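Monomethylamine methyltransferase mtmB1 (Methanosarcina barkeri, PDB 1TV3) catalyses transfer of the methyl group of monomethylamine to the corrinoid cofactor of its partner protein MtmC, in methanogenesis from methylamine. Local coordinates at residues V230-E235 / I256-M261; D296-I301 / S330-Y335; D154-G159 / P197-K202. All blocks are in the same frame, centred on the assembly; numbering follows the deposited sequence.

Interaction 1: residues V230-E235 / I256-M261. With BG4 (5-(hydroxy-methyl-amino)-3-methyl-pyrrolidine-2-carboxylic acid), chain B.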
ATOM      1  N   VAL A 230      17.465   0.557  21.058  1.00 20.01           N
ATOM      2  CA  VAL A 230      18.516   1.543  21.258  1.00 21.90           C
ATOM      3  C   VAL A 230      18.955   1.281  22.699  1.00 22.56           C
ATOM      4  O   VAL A 230      18.118   1.104  23.590  1.00 22.77           O
ATOM      5  CB  VAL A 230      18.021   2.994  21.079  1.00 21.62           C
ATOM      6  CG1 VAL A 230      16.929   3.322  22.081  1.00 19.71           C
ATOM      7  CG2 VAL A 230      19.202   3.944  21.222  1.00 22.08           C
ATOM      8  N   SER A 231      20.264   1.236  22.925  1.00 22.59           N
ATOM      9  CA  SER A 231      20.786   0.924  24.252  1.00 23.06           C
ATOM     10  C   SER A 231      21.490   2.029  25.014  1.00 22.13           C
ATOM     11  O   SER A 231      22.377   2.698  24.483  1.00 21.74           O
ATOM     12  CB  SER A 231      21.757  -0.258  24.158  1.00 23.23           C
ATOM     13  OG  SER A 231      21.148  -1.385  23.559  1.00 29.03           O
ATOM     14  N   GLN A 232      21.101   2.200  26.274  1.00 21.19           N
ATOM     15  CA  GLN A 232      21.753   3.175  27.139  1.00 21.66           C
ATOM     16  C   GLN A 232      22.991   2.446  27.670  1.00 22.21           C
ATOM     17  O   GLN A 232      23.010   1.213  27.718  1.00 21.28           O
ATOM     18  CB  GLN A 232      20.860   3.552  28.317  1.00 20.63           C
ATOM     19  CG  GLN A 232      19.601   4.315  27.963  1.00 20.23           C
ATOM     20  CD  GLN A 232      18.915   4.849  29.200  1.00 22.13           C
ATOM     21  OE1 GLN A 232      19.531   5.558  29.998  1.00 20.62           O
ATOM     22  NE2 GLN A 232      17.635   4.510  29.373  1.00 19.61           N
ATOM     23  N   LEU A 233      24.013   3.195  28.068  1.00 22.61           N
ATOM     24  CA  LEU A 233      25.236   2.591  28.593  1.00 23.58           C
ATOM     25  C   LEU A 233      25.211   2.563  30.127  1.00 25.05           C
ATOM     26  O   LEU A 233      24.195   2.902  30.734  1.00 24.80           O
ATOM     27  CB  LEU A 233      26.455   3.361  28.073  1.00 23.09           C
ATOM     28  CG  LEU A 233      26.499   3.489  26.544  1.00 24.54           C
ATOM     29  CD1 LEU A 233      27.736   4.271  26.113  1.00 24.71           C
ATOM     30  CD2 LEU A 233      26.508   2.100  25.916  1.00 23.75           C
ATOM     31  N   ASN A 234      26.317   2.153  30.747  1.00 24.92           N
ATOM     32  CA  ASN A 234      26.397   2.064  32.209  1.00 25.77           C
ATOM     33  C   ASN A 234      27.361   3.072  32.831  1.00 25.04           C
ATOM     34  O   ASN A 234      28.546   3.060  32.505  1.00 24.48           O
ATOM     35  CB  ASN A 234      26.843   0.661  32.628  1.00 25.89           C
ATOM     36  CG  ASN A 234      25.876  -0.418  32.190  1.00 29.23           C
ATOM     37  OD1 ASN A 234      25.776  -0.738  31.006  1.00 31.39           O
ATOM     38  ND2 ASN A 234      25.152  -0.984  33.148  1.00 27.00           N
ATOM     39  N   GLU A 235      26.878   3.952  33.709  1.00 25.62           N
ATOM     40  CA  GLU A 235      25.474   4.056  34.123  1.00 24.63           C
ATOM     41  C   GLU A 235      25.078   5.508  33.831  1.00 23.99           C
ATOM     42  O   GLU A 235      25.913   6.405  33.974  1.00 23.76           O
ATOM     43  CB  GLU A 235      25.337   3.789  35.627  1.00 25.49           C
ATOM     44  CG  GLU A 235      25.872   2.442  36.101  1.00 25.49           C
ATOM     45  CD  GLU A 235      25.037   1.265  35.620  1.00 27.62           C
ATOM     46  OE1 GLU A 235      23.964   1.492  35.018  1.00 26.78           O
ATOM     47  OE2 GLU A 235      25.450   0.110  35.849  1.00 25.25           O
ATOM     48  N   ILE A 256       9.609   2.645  19.563  1.00 17.71           N
ATOM     49  CA  ILE A 256      10.960   2.649  20.112  1.00 18.19           C
ATOM     50  C   ILE A 256      11.125   1.945  21.454  1.00 18.65           C
ATOM     51  O   ILE A 256      10.405   2.228  22.413  1.00 17.39           O
ATOM     52  CB  ILE A 256      11.477   4.105  20.269  1.00 18.79           C
ATOM     53  CG1 ILE A 256      11.549   4.781  18.895  1.00 17.36           C
ATOM     54  CG2 ILE A 256      12.846   4.111  20.958  1.00 17.64           C
ATOM     55  CD1 ILE A 256      12.024   6.233  18.937  1.00 17.36           C
ATOM     56  N   MET A 257      12.080   1.023  21.514  1.00 18.69           N
ATOM     57  CA  MET A 257      12.367   0.313  22.751  1.00 18.71           C
ATOM     58  C   MET A 257      13.747   0.724  23.244  1.00 19.47           C
ATOM     59  O   MET A 257      14.762   0.398  22.624  1.00 16.89           O
ATOM     60  CB  MET A 257      12.364  -1.207  22.563  1.00 18.23           C
ATOM     61  CG  MET A 257      12.719  -1.933  23.865  1.00 18.69           C
ATOM     62  SD  MET A 257      13.385  -3.597  23.666  1.00 21.22           S
ATOM     63  CE  MET A 257      15.078  -3.210  23.225  1.00 17.56           C
ATOM     64  N   ASP A 258      13.776   1.449  24.355  1.00 20.27           N
ATOM     65  CA  ASP A 258      15.028   1.887  24.950  1.00 20.12           C
ATOM     66  C   ASP A 258      15.416   0.844  25.992  1.00 20.74           C
ATOM     67  O   ASP A 258      14.594   0.455  26.817  1.00 20.89           O
ATOM     68  CB  ASP A 258      14.835   3.244  25.626  1.00 20.52           C
ATOM     69  CG  ASP A 258      16.014   3.636  26.498  1.00 22.58           C
ATOM     70  OD1 ASP A 258      16.841   4.464  26.057  1.00 21.32           O
ATOM     71  OD2 ASP A 258      16.107   3.106  27.626  1.00 22.13           O
ATOM     72  N   GLU A 259      16.661   0.385  25.946  1.00 21.74           N
ATOM     73  CA  GLU A 259      17.131  -0.608  26.909  1.00 24.11           C
ATOM     74  C   GLU A 259      18.250  -0.065  27.801  1.00 23.89           C
ATOM     75  O   GLU A 259      18.971   0.860  27.426  1.00 22.21           O
ATOM     76  CB  GLU A 259      17.676  -1.850  26.194  1.00 24.85           C
ATOM     77  CG  GLU A 259      19.157  -2.062  26.488  1.00 31.46           C
ATOM     78  CD  GLU A 259      19.690  -3.395  26.049  1.00 33.70           C
ATOM     79  OE1 GLU A 259      19.131  -4.432  26.463  1.00 35.44           O
ATOM     80  OE2 GLU A 259      20.684  -3.402  25.295  1.00 37.88           O
ATOM     81  N   GLN A 260      18.390  -0.669  28.978  1.00 25.11           N
ATOM     82  CA  GLN A 260      19.450  -0.326  29.921  1.00 25.76           C
ATOM     83  C   GLN A 260      19.553  -1.484  30.901  1.00 26.69           C
ATOM     84  O   GLN A 260      18.549  -1.932  31.458  1.00 26.34           O
ATOM     85  CB  GLN A 260      19.151   0.982  30.662  1.00 25.10           C
ATOM     86  CG  GLN A 260      20.412   1.726  31.128  1.00 25.69           C
ATOM     87  CD  GLN A 260      21.020   1.165  32.414  1.00 30.29           C
ATOM     88  OE1 GLN A 260      22.245   1.111  32.565  1.00 31.30           O
ATOM     89  NE2 GLN A 260      20.166   0.766  33.350  1.00 26.88           N
ATOM     90  N   MET A 261      20.769  -1.987  31.085  1.00 26.41           N
ATOM     91  CA  MET A 261      21.009  -3.104  31.986  1.00 26.85           C
ATOM     92  C   MET A 261      21.877  -2.663  33.159  1.00 25.91           C
ATOM     93  O   MET A 261      23.105  -2.779  33.113  1.00 24.37           O
ATOM     94  CB  MET A 261      21.700  -4.242  31.230  1.00 27.88           C
ATOM     95  CG  MET A 261      20.896  -4.803  30.065  1.00 30.96           C
ATOM     96  SD  MET A 261      21.728  -6.205  29.279  1.00 38.47           S
ATOM     97  CE  MET A 261      21.284  -7.545  30.396  1.00 32.96           C
TER
HETATM   98  C1  BG4 B 459      16.000  -7.840  23.883  1.00 24.03           C
HETATM   99  C2  BG4 B 459      17.450  -7.794  24.360  1.00 24.56           C
HETATM  100  C3  BG4 B 459      18.340  -8.747  23.574  1.00 26.88           C
HETATM  101  C4  BG4 B 459      19.005  -7.869  22.502  1.00 25.42           C
HETATM  102  C5  BG4 B 459      19.131  -6.470  23.107  1.00 25.26           C
HETATM  103  C6  BG4 B 459      19.282  -9.284  24.529  1.00 26.66           C
HETATM  104  N1  BG4 B 459      18.088  -6.409  24.215  1.00 23.16           N
HETATM  105  O1  BG4 B 459      15.199  -8.601  24.450  1.00 21.80           O
HETATM  106  N2  BG4 B 459      18.824  -5.465  22.125  1.00 28.42           N
HETATM  107  O2  BG4 B 459      17.466  -5.278  21.604  1.00 28.04           O
HETATM  108  C7  BG4 B 459      19.271  -4.168  22.612  1.00 26.89           C
HETATM  109  O   HOH W   1      23.055  -0.678  29.726  1.00 29.70           O
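The side-chain amide of Q232 meets the carboxylate of D258 edge-on: D258 OD2 sits in the amide plane, 2.7 Å from Q232 NE2, and is approached on its syn side. The two groups are twisted 56° apart, and the CG of Q232 packs against the other oxygen, D258 OD1. Alongside, Q260 CG packs on Q232 CB at 3.4 Å. The carboxylate of E259 takes S231 OG on the anti side of OE2, at 2.7 Å and somewhat out of its plane. E259 OE1 accepts a hydrogen bond from the ring nitrogen N1 of BG4 at 3.2 Å, with BG4 C7 lying 3.1 Å from OE2. These pairs stand on two neighbouring parallel strands of the TIM barrel: S231 and E259 look to the side where BG4 lies, V230 and D258 to the side covered by helices. There V230 packs on helix 240-251, while D258 is also tied to H294 and S289, so its carboxylate is gripped by several donors. The backbones are stitched by V230 N to M257 O, E259 N to V230 O and Q232 N to E259 O, the last almost straight at 172°. Further along the chain, the N234 amide carries on the contact. CG lies anti to the carbonyl carbon (chi1 -61°), which brings ND2 within 2.7 Å of M261 O, from above that carbonyl's plane, and ND2 also donates to E235 OE2. A water accepts from M261 N, beside Q232 O and N234 OD1.

Interaction 2: residues D296-I301 / S330-Y335. With BG4 (5-(hydroxy-methyl-amino)-3-methyl-pyrrolidine-2-carboxylic acid), chain B.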
ATOM      1  N   ASP A 296      14.387  -3.364  30.692  1.00 19.91           N
ATOM      2  CA  ASP A 296      15.338  -3.411  31.805  1.00 20.43           C
ATOM      3  C   ASP A 296      16.189  -4.679  31.665  1.00 21.71           C
ATOM      4  O   ASP A 296      16.060  -5.421  30.684  1.00 21.74           O
ATOM      5  CB  ASP A 296      14.573  -3.432  33.136  1.00 20.91           C
ATOM      6  CG  ASP A 296      15.459  -3.144  34.346  1.00 21.52           C
ATOM      7  OD1 ASP A 296      16.696  -3.055  34.206  1.00 20.47           O
ATOM      8  OD2 ASP A 296      14.901  -3.009  35.455  1.00 21.04           O
ATOM      9  N   GLY A 297      17.055  -4.922  32.642  1.00 20.54           N
ATOM     10  CA  GLY A 297      17.895  -6.103  32.602  1.00 21.21           C
ATOM     11  C   GLY A 297      19.014  -6.023  33.624  1.00 22.91           C
ATOM     12  O   GLY A 297      20.190  -6.046  33.256  1.00 23.11           O
ATOM     13  N   PRO A 298      18.682  -5.919  34.921  1.00 22.63           N
ATOM     14  CA  PRO A 298      19.717  -5.837  35.957  1.00 23.15           C
ATOM     15  C   PRO A 298      20.588  -7.082  35.861  1.00 23.79           C
ATOM     16  O   PRO A 298      20.072  -8.197  35.803  1.00 22.75           O
ATOM     17  CB  PRO A 298      18.912  -5.795  37.257  1.00 22.29           C
ATOM     18  CG  PRO A 298      17.587  -5.202  36.829  1.00 22.60           C
ATOM     19  CD  PRO A 298      17.338  -5.917  35.523  1.00 21.63           C
ATOM     20  N   VAL A 299      21.901  -6.897  35.840  1.00 24.31           N
ATOM     21  CA  VAL A 299      22.803  -8.032  35.729  1.00 25.39           C
ATOM     22  C   VAL A 299      23.857  -8.052  36.837  1.00 24.99           C
ATOM     23  O   VAL A 299      24.406  -7.016  37.211  1.00 25.30           O
ATOM     24  CB  VAL A 299      23.482  -8.039  34.339  1.00 27.20           C
ATOM     25  CG1 VAL A 299      24.208  -6.726  34.112  1.00 28.46           C
ATOM     26  CG2 VAL A 299      24.441  -9.216  34.228  1.00 29.76           C
ATOM     27  N   HIS A 300      24.124  -9.244  37.357  1.00 25.98           N
ATOM     28  CA  HIS A 300      25.097  -9.431  38.429  1.00 26.72           C
ATOM     29  C   HIS A 300      26.506  -9.252  37.879  1.00 26.52           C
ATOM     30  O   HIS A 300      26.892  -9.923  36.921  1.00 25.96           O
ATOM     31  CB  HIS A 300      24.938 -10.829  39.030  1.00 27.87           C
ATOM     32  CG  HIS A 300      25.615 -10.998  40.352  1.00 30.39           C
ATOM     33  ND1 HIS A 300      26.986 -11.019  40.491  1.00 30.66           N
ATOM     34  CD2 HIS A 300      25.107 -11.154  41.598  1.00 30.02           C
ATOM     35  CE1 HIS A 300      27.293 -11.182  41.767  1.00 30.72           C
ATOM     36  NE2 HIS A 300      26.171 -11.266  42.458  1.00 30.46           N
ATOM     37  N   ILE A 301      27.273  -8.353  38.489  1.00 27.39           N
ATOM     38  CA  ILE A 301      28.630  -8.075  38.028  1.00 28.52           C
ATOM     39  C   ILE A 301      29.503  -9.316  37.895  1.00 28.38           C
ATOM     40  O   ILE A 301      30.357  -9.385  37.014  1.00 27.73           O
ATOM     41  CB  ILE A 301      29.348  -7.051  38.947  1.00 30.00           C
ATOM     42  CG1 ILE A 301      30.685  -6.655  38.317  1.00 31.30           C
ATOM     43  CG2 ILE A 301      29.573  -7.641  40.337  1.00 30.43           C
ATOM     44  CD1 ILE A 301      31.417  -5.566  39.061  1.00 33.30           C
ATOM     45  N   SER A 330       7.012  -1.053  30.145  1.00 19.61           N
ATOM     46  CA  SER A 330       8.339  -1.646  30.251  1.00 20.33           C
ATOM     47  C   SER A 330       8.379  -3.161  30.146  1.00 21.22           C
ATOM     48  O   SER A 330       7.348  -3.840  30.152  1.00 21.67           O
ATOM     49  CB  SER A 330       8.982  -1.244  31.581  1.00 20.48           C
ATOM     50  OG  SER A 330       8.351  -1.921  32.656  1.00 19.60           O
ATOM     51  N   GLY A 331       9.600  -3.673  30.054  1.00 20.85           N
ATOM     52  CA  GLY A 331       9.824  -5.101  29.972  1.00 20.36           C
ATOM     53  C   GLY A 331      11.151  -5.426  30.624  1.00 21.15           C
ATOM     54  O   GLY A 331      11.849  -4.525  31.106  1.00 20.31           O
ATOM     55  N   ASN A 332      11.503  -6.707  30.644  1.00 20.92           N
ATOM     56  CA  ASN A 332      12.767  -7.145  31.226  1.00 21.98           C
ATOM     57  C   ASN A 332      13.309  -8.284  30.359  1.00 21.80           C
ATOM     58  O   ASN A 332      12.529  -9.046  29.781  1.00 22.16           O
ATOM     59  CB  ASN A 332      12.549  -7.604  32.678  1.00 20.27           C
ATOM     60  CG  ASN A 332      13.845  -7.667  33.473  1.00 20.83           C
ATOM     61  OD1 ASN A 332      14.871  -7.122  33.055  1.00 19.42           O
ATOM     62  ND2 ASN A 332      13.803  -8.322  34.628  1.00 19.55           N
ATOM     63  N   GLN A 333      14.636  -8.378  30.247  1.00 21.79           N
ATOM     64  CA  GLN A 333      15.271  -9.412  29.430  1.00 21.73           C
ATOM     65  C   GLN A 333      15.850 -10.539  30.283  1.00 22.10           C
ATOM     66  O   GLN A 333      16.269 -10.319  31.418  1.00 22.29           O
ATOM     67  CB  GLN A 333      16.349  -8.793  28.533  1.00 21.10           C
ATOM     68  CG  GLN A 333      17.421  -8.031  29.275  1.00 20.33           C
ATOM     69  CD  GLN A 333      18.198  -7.110  28.358  1.00 20.88           C
ATOM     70  OE1 GLN A 333      18.942  -7.560  27.488  1.00 20.90           O
ATOM     71  NE2 GLN A 333      18.017  -5.807  28.543  1.00 16.70           N
ATOM     72  N   TYR A 334      15.884 -11.739  29.711  1.00 21.82           N
ATOM     73  CA  TYR A 334      16.323 -12.938  30.416  1.00 21.96           C
ATOM     74  C   TYR A 334      17.695 -13.513  30.077  1.00 22.19           C
ATOM     75  O   TYR A 334      17.933 -13.971  28.953  1.00 21.96           O
ATOM     76  CB  TYR A 334      15.264 -14.037  30.226  1.00 20.80           C
ATOM     77  CG  TYR A 334      13.928 -13.718  30.861  1.00 20.08           C
ATOM     78  CD1 TYR A 334      13.259 -12.526  30.573  1.00 20.07           C
ATOM     79  CD2 TYR A 334      13.352 -14.591  31.788  1.00 18.84           C
ATOM     80  CE1 TYR A 334      12.056 -12.207  31.196  1.00 21.06           C
ATOM     81  CE2 TYR A 334      12.149 -14.283  32.419  1.00 19.89           C
ATOM     82  CZ  TYR A 334      11.509 -13.086  32.122  1.00 21.16           C
ATOM     83  OH  TYR A 334      10.347 -12.753  32.779  1.00 21.45           O
ATOM     84  N   TYR A 335      18.583 -13.502  31.068  1.00 20.88           N
ATOM     85  CA  TYR A 335      19.931 -14.046  30.917  1.00 21.70           C
ATOM     86  C   TYR A 335      20.248 -15.060  32.020  1.00 23.43           C
ATOM     87  O   TYR A 335      20.823 -14.710  33.052  1.00 22.72           O
ATOM     88  CB  TYR A 335      20.982 -12.934  30.954  1.00 21.49           C
ATOM     89  CG  TYR A 335      21.211 -12.227  29.636  1.00 22.52           C
ATOM     90  CD1 TYR A 335      20.385 -11.176  29.223  1.00 22.76           C
ATOM     91  CD2 TYR A 335      22.267 -12.603  28.805  1.00 21.25           C
ATOM     92  CE1 TYR A 335      20.609 -10.515  28.012  1.00 22.60           C
ATOM     93  CE2 TYR A 335      22.499 -11.955  27.597  1.00 23.68           C
ATOM     94  CZ  TYR A 335      21.670 -10.911  27.208  1.00 25.02           C
ATOM     95  OH  TYR A 335      21.914 -10.270  26.016  1.00 28.14           O
TER
HETATM   96  C1  BG4 B 459      16.000  -7.840  23.883  1.00 24.03           C
HETATM   97  C2  BG4 B 459      17.450  -7.794  24.360  1.00 24.56           C
HETATM   98  C3  BG4 B 459      18.340  -8.747  23.574  1.00 26.88           C
HETATM   99  C4  BG4 B 459      19.005  -7.869  22.502  1.00 25.42           C
HETATM  100  C5  BG4 B 459      19.131  -6.470  23.107  1.00 25.26           C
HETATM  101  C6  BG4 B 459      19.282  -9.284  24.529  1.00 26.66           C
HETATM  102  N1  BG4 B 459      18.088  -6.409  24.215  1.00 23.16           N
HETATM  103  O1  BG4 B 459      15.199  -8.601  24.450  1.00 21.80           O
HETATM  104  N2  BG4 B 459      18.824  -5.465  22.125  1.00 28.42           N
HETATM  105  O2  BG4 B 459      17.466  -5.278  21.604  1.00 28.04           O
HETATM  106  C7  BG4 B 459      19.271  -4.168  22.612  1.00 26.89           C
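D296 and N332 pair as neighbours on parallel strands, their CA atoms 4.6 Å apart. D296 N gives a nearly straight bond (174°) to G331 O at 2.8 Å, whereas the return bond from Q333 N to D296 O is weak and long at 3.3 Å. Beyond it the two chains part, and the amide of Q333 does more to hold D296 O. Its NE2 donates at 2.9 Å to that oxygen, which lies in the amide plane of Q333, though NE2 itself stands above the carbonyl plane of D296. The same NE2 is bonded to E259. CG of Q333 is wedged between its own backbone N and carbonyl carbon (chi1 57°), and the extended chain beyond carries the amide across to D296 O, while CG lies against G297 CA. G297 has no side chain, and a CB there would run into Q333 NE2. N332 OD1 rests 3.1 Å from the carbonyl carbon of D296, and its ND2 bonds D356. The carboxylate of D296 is held by a salt bridge to R361. On the other side of the Q333 amide, OE1 lies at the edge of the Y335 ring, and both approach the methyl C6 of BG4, at 3.4 Å from Q333 OE1 and 3.2 Å from Y335 OH. With an alanine in place of Q333, D296 O would probably be left to the weak backbone bond alone, E259 would lose an amide donor, and a gap would open beside BG4 C6. Two successive barrel strands, joined through helix 309-325 as a beta-alpha-beta crossover, thus place one wall of the pyrrolysine pocket.

Interaction 3: residues D154-G159 / P197-K202. With BG4 (5-(hydroxy-methyl-amino)-3-methyl-pyrrolidine-2-carboxylic acid), chain B.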
ATOM      1  N   ASP A 154       4.082 -14.298  21.820  1.00 20.47           N
ATOM      2  CA  ASP A 154       3.303 -13.255  21.155  1.00 19.99           C
ATOM      3  C   ASP A 154       4.111 -12.530  20.083  1.00 20.39           C
ATOM      4  O   ASP A 154       3.612 -12.265  18.989  1.00 19.28           O
ATOM      5  CB  ASP A 154       2.817 -12.229  22.180  1.00 22.13           C
ATOM      6  CG  ASP A 154       1.853 -12.817  23.183  1.00 24.41           C
ATOM      7  OD1 ASP A 154       0.811 -13.354  22.748  1.00 24.92           O
ATOM      8  OD2 ASP A 154       2.136 -12.740  24.403  1.00 23.89           O
ATOM      9  N   THR A 155       5.354 -12.192  20.420  1.00 19.56           N
ATOM     10  CA  THR A 155       6.250 -11.501  19.503  1.00 18.39           C
ATOM     11  C   THR A 155       7.623 -12.161  19.569  1.00 19.87           C
ATOM     12  O   THR A 155       7.887 -12.976  20.455  1.00 19.15           O
ATOM     13  CB  THR A 155       6.395 -10.006  19.865  1.00 19.91           C
ATOM     14  OG1 THR A 155       7.028  -9.884  21.145  1.00 19.07           O
ATOM     15  CG2 THR A 155       5.022  -9.328  19.912  1.00 17.37           C
ATOM     16  N   ILE A 156       8.495 -11.805  18.631  1.00 17.98           N
ATOM     17  CA  ILE A 156       9.831 -12.380  18.571  1.00 17.90           C
ATOM     18  C   ILE A 156      10.938 -11.387  18.925  1.00 19.62           C
ATOM     19  O   ILE A 156      10.867 -10.216  18.547  1.00 20.47           O
ATOM     20  CB  ILE A 156      10.156 -12.896  17.137  1.00 19.39           C
ATOM     21  CG1 ILE A 156       9.100 -13.908  16.663  1.00 17.92           C
ATOM     22  CG2 ILE A 156      11.560 -13.494  17.107  1.00 16.13           C
ATOM     23  CD1 ILE A 156       9.063 -15.207  17.455  1.00 17.61           C
ATOM     24  N   VAL A 157      11.942 -11.843  19.672  1.00 18.58           N
ATOM     25  CA  VAL A 157      13.100 -10.996  19.951  1.00 18.19           C
ATOM     26  C   VAL A 157      14.213 -11.659  19.137  1.00 20.01           C
ATOM     27  O   VAL A 157      14.604 -12.802  19.399  1.00 19.34           O
ATOM     28  CB  VAL A 157      13.494 -10.925  21.456  1.00 17.47           C
ATOM     29  CG1 VAL A 157      13.518 -12.304  22.092  1.00 17.68           C
ATOM     30  CG2 VAL A 157      14.867 -10.260  21.572  1.00 16.30           C
ATOM     31  N   ASN A 158      14.703 -10.933  18.138  1.00 18.95           N
ATOM     32  CA  ASN A 158      15.723 -11.430  17.224  1.00 20.65           C
ATOM     33  C   ASN A 158      17.035 -11.947  17.797  1.00 21.49           C
ATOM     34  O   ASN A 158      17.534 -11.462  18.815  1.00 21.42           O
ATOM     35  CB  ASN A 158      16.062 -10.355  16.187  1.00 19.02           C
ATOM     36  CG  ASN A 158      14.850  -9.883  15.409  1.00 19.65           C
ATOM     37  OD1 ASN A 158      13.733 -10.376  15.602  1.00 18.78           O
ATOM     38  ND2 ASN A 158      15.065  -8.923  14.516  1.00 14.89           N
ATOM     39  N   GLY A 159      17.591 -12.935  17.102  1.00 21.50           N
ATOM     40  CA  GLY A 159      18.875 -13.489  17.479  1.00 22.01           C
ATOM     41  C   GLY A 159      19.893 -12.800  16.582  1.00 21.72           C
ATOM     42  O   GLY A 159      19.523 -11.965  15.753  1.00 19.94           O
ATOM     43  N   PRO A 197       2.430 -14.978   9.974  1.00 19.20           N
ATOM     44  CA  PRO A 197       3.165 -14.003   9.160  1.00 19.82           C
ATOM     45  C   PRO A 197       3.287 -12.601   9.753  1.00 18.94           C
ATOM     46  O   PRO A 197       4.259 -11.896   9.485  1.00 18.30           O
ATOM     47  CB  PRO A 197       2.376 -13.974   7.846  1.00 18.85           C
ATOM     48  CG  PRO A 197       1.657 -15.290   7.823  1.00 21.72           C
ATOM     49  CD  PRO A 197       1.237 -15.453   9.253  1.00 18.06           C
ATOM     50  N   GLY A 198       2.303 -12.205  10.556  1.00 17.77           N
ATOM     51  CA  GLY A 198       2.311 -10.869  11.120  1.00 17.82           C
ATOM     52  C   GLY A 198       2.895 -10.653  12.502  1.00 18.22           C
ATOM     53  O   GLY A 198       2.699  -9.580  13.077  1.00 17.36           O
ATOM     54  N   MET A 199       3.601 -11.641  13.047  1.00 17.01           N
ATOM     55  CA  MET A 199       4.194 -11.478  14.369  1.00 17.96           C
ATOM     56  C   MET A 199       5.173 -10.305  14.386  1.00 18.15           C
ATOM     57  O   MET A 199       5.967 -10.125  13.459  1.00 16.81           O
ATOM     58  CB  MET A 199       4.939 -12.746  14.800  1.00 19.03           C
ATOM     59  CG  MET A 199       4.049 -13.925  15.151  1.00 20.08           C
ATOM     60  SD  MET A 199       5.016 -15.325  15.776  1.00 21.44           S
ATOM     61  CE  MET A 199       5.341 -14.777  17.472  1.00 19.03           C
ATOM     62  N   GLY A 200       5.111  -9.503  15.440  1.00 17.51           N
ATOM     63  CA  GLY A 200       6.030  -8.387  15.556  1.00 19.04           C
ATOM     64  C   GLY A 200       7.372  -8.891  16.067  1.00 19.26           C
ATOM     65  O   GLY A 200       7.443  -9.943  16.708  1.00 17.49           O
ATOM     66  N   VAL A 201       8.441  -8.160  15.773  1.00 18.54           N
ATOM     67  CA  VAL A 201       9.764  -8.551  16.234  1.00 18.79           C
ATOM     68  C   VAL A 201      10.413  -7.409  17.011  1.00 20.08           C
ATOM     69  O   VAL A 201       9.829  -6.330  17.174  1.00 19.94           O
ATOM     70  CB  VAL A 201      10.694  -8.929  15.054  1.00 19.35           C
ATOM     71  CG1 VAL A 201      10.037 -10.001  14.186  1.00 16.56           C
ATOM     72  CG2 VAL A 201      11.029  -7.689  14.232  1.00 15.97           C
ATOM     73  N   LYS A 202      11.621  -7.663  17.498  1.00 19.28           N
ATOM     74  CA  LYS A 202      12.375  -6.663  18.235  1.00 20.28           C
ATOM     75  C   LYS A 202      13.823  -6.780  17.787  1.00 19.33           C
ATOM     76  O   LYS A 202      14.415  -7.858  17.847  1.00 19.60           O
ATOM     77  CB  LYS A 202      12.257  -6.890  19.749  1.00 18.79           C
ATOM     78  CG  LYS A 202      12.850  -5.757  20.580  1.00 20.80           C
ATOM     79  CD  LYS A 202      14.281  -6.040  21.033  1.00 19.35           C
ATOM     80  CE  LYS A 202      14.288  -6.816  22.356  1.00 22.02           C
ATOM     81  NZ  LYS A 202      15.646  -6.930  22.969  1.00 21.73           N
TER
HETATM   82  C1  BG4 B 459      16.000  -7.840  23.883  1.00 24.03           C
HETATM   83  C2  BG4 B 459      17.450  -7.794  24.360  1.00 24.56           C
HETATM   84  C3  BG4 B 459      18.340  -8.747  23.574  1.00 26.88           C
HETATM   85  C4  BG4 B 459      19.005  -7.869  22.502  1.00 25.42           C
HETATM   86  C5  BG4 B 459      19.131  -6.470  23.107  1.00 25.26           C
HETATM   87  C6  BG4 B 459      19.282  -9.284  24.529  1.00 26.66           C
HETATM   88  N1  BG4 B 459      18.088  -6.409  24.215  1.00 23.16           N
HETATM   89  O1  BG4 B 459      15.199  -8.601  24.450  1.00 21.80           O
HETATM   90  N2  BG4 B 459      18.824  -5.465  22.125  1.00 28.42           N
HETATM   91  O2  BG4 B 459      17.466  -5.278  21.604  1.00 28.04           O
HETATM   92  C7  BG4 B 459      19.271  -4.168  22.612  1.00 26.89           C
HETATM   93  O   HOH W   2       2.864 -10.112  17.235  1.00 16.94           O
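K202 carries BG4 and V157 flanks the linkage: K202 NZ is bonded to BG4 C1 at 1.3 Å, as in the amide of pyrrolysine, here bearing a hydroxy-methyl-amino group on its ring. Both residues sit on adjoining parallel strands of the TIM barrel, connected by helix 174-193 in a beta-alpha-beta unit. K202 NZ also donates to BG4 O2 at 2.8 Å, closing the adduct back on its own amide. V157 CG2 touches K202 CE and comes 3.3 Å from BG4 O1. The lysine chain starts anti to its nitrogen (chi1 -171°) and then bends at chi2 and chi3, which folds CD to within contact of BG4 O2 and lays CE beside V157 CG2.

The backbones position these side chains. I156 N bonds G200 O at 2.9 Å and N158 N bonds K202 O at 3.1 Å, both in the carbonyl plane of the acceptor. N158 OD1 lies 3.4 Å from V201 CB, while its ND2 is taken up by E183 on helix 174-193. Facing that helix and helix 140-148, I156 CB packs on V201 CG1, and I156 CD1 lies 3.7 Å from M199 CE; the bent thioether of M199 brings CE up to D154 O as well. That carbonyl ends the contact through a water, which donates to D154 O and accepts from G200 N, each at 2.9 Å.

Overall arrangement
From the N terminus, interaction 3 comes first: 154-159 and 197-202 close a loop built around helix 174-193. Interaction 1 then closes a shorter one over helix 240-251, and interaction 2 a third over helix 309-325. The three follow in series; none encloses or crosses another. All belong to the same curled parallel sheet. Interaction 1 adjoins the other two in it, strand 227-231 lying next to strand 201-203 and strand 255-259 next to strand 293-300. M257 SD touches K202 CE at 3.6 Å, and M261 CB meets G297 O at 3.1 Å. Interactions 2 and 3, about 19 Å apart between centres, do not touch, yet both reach BG4.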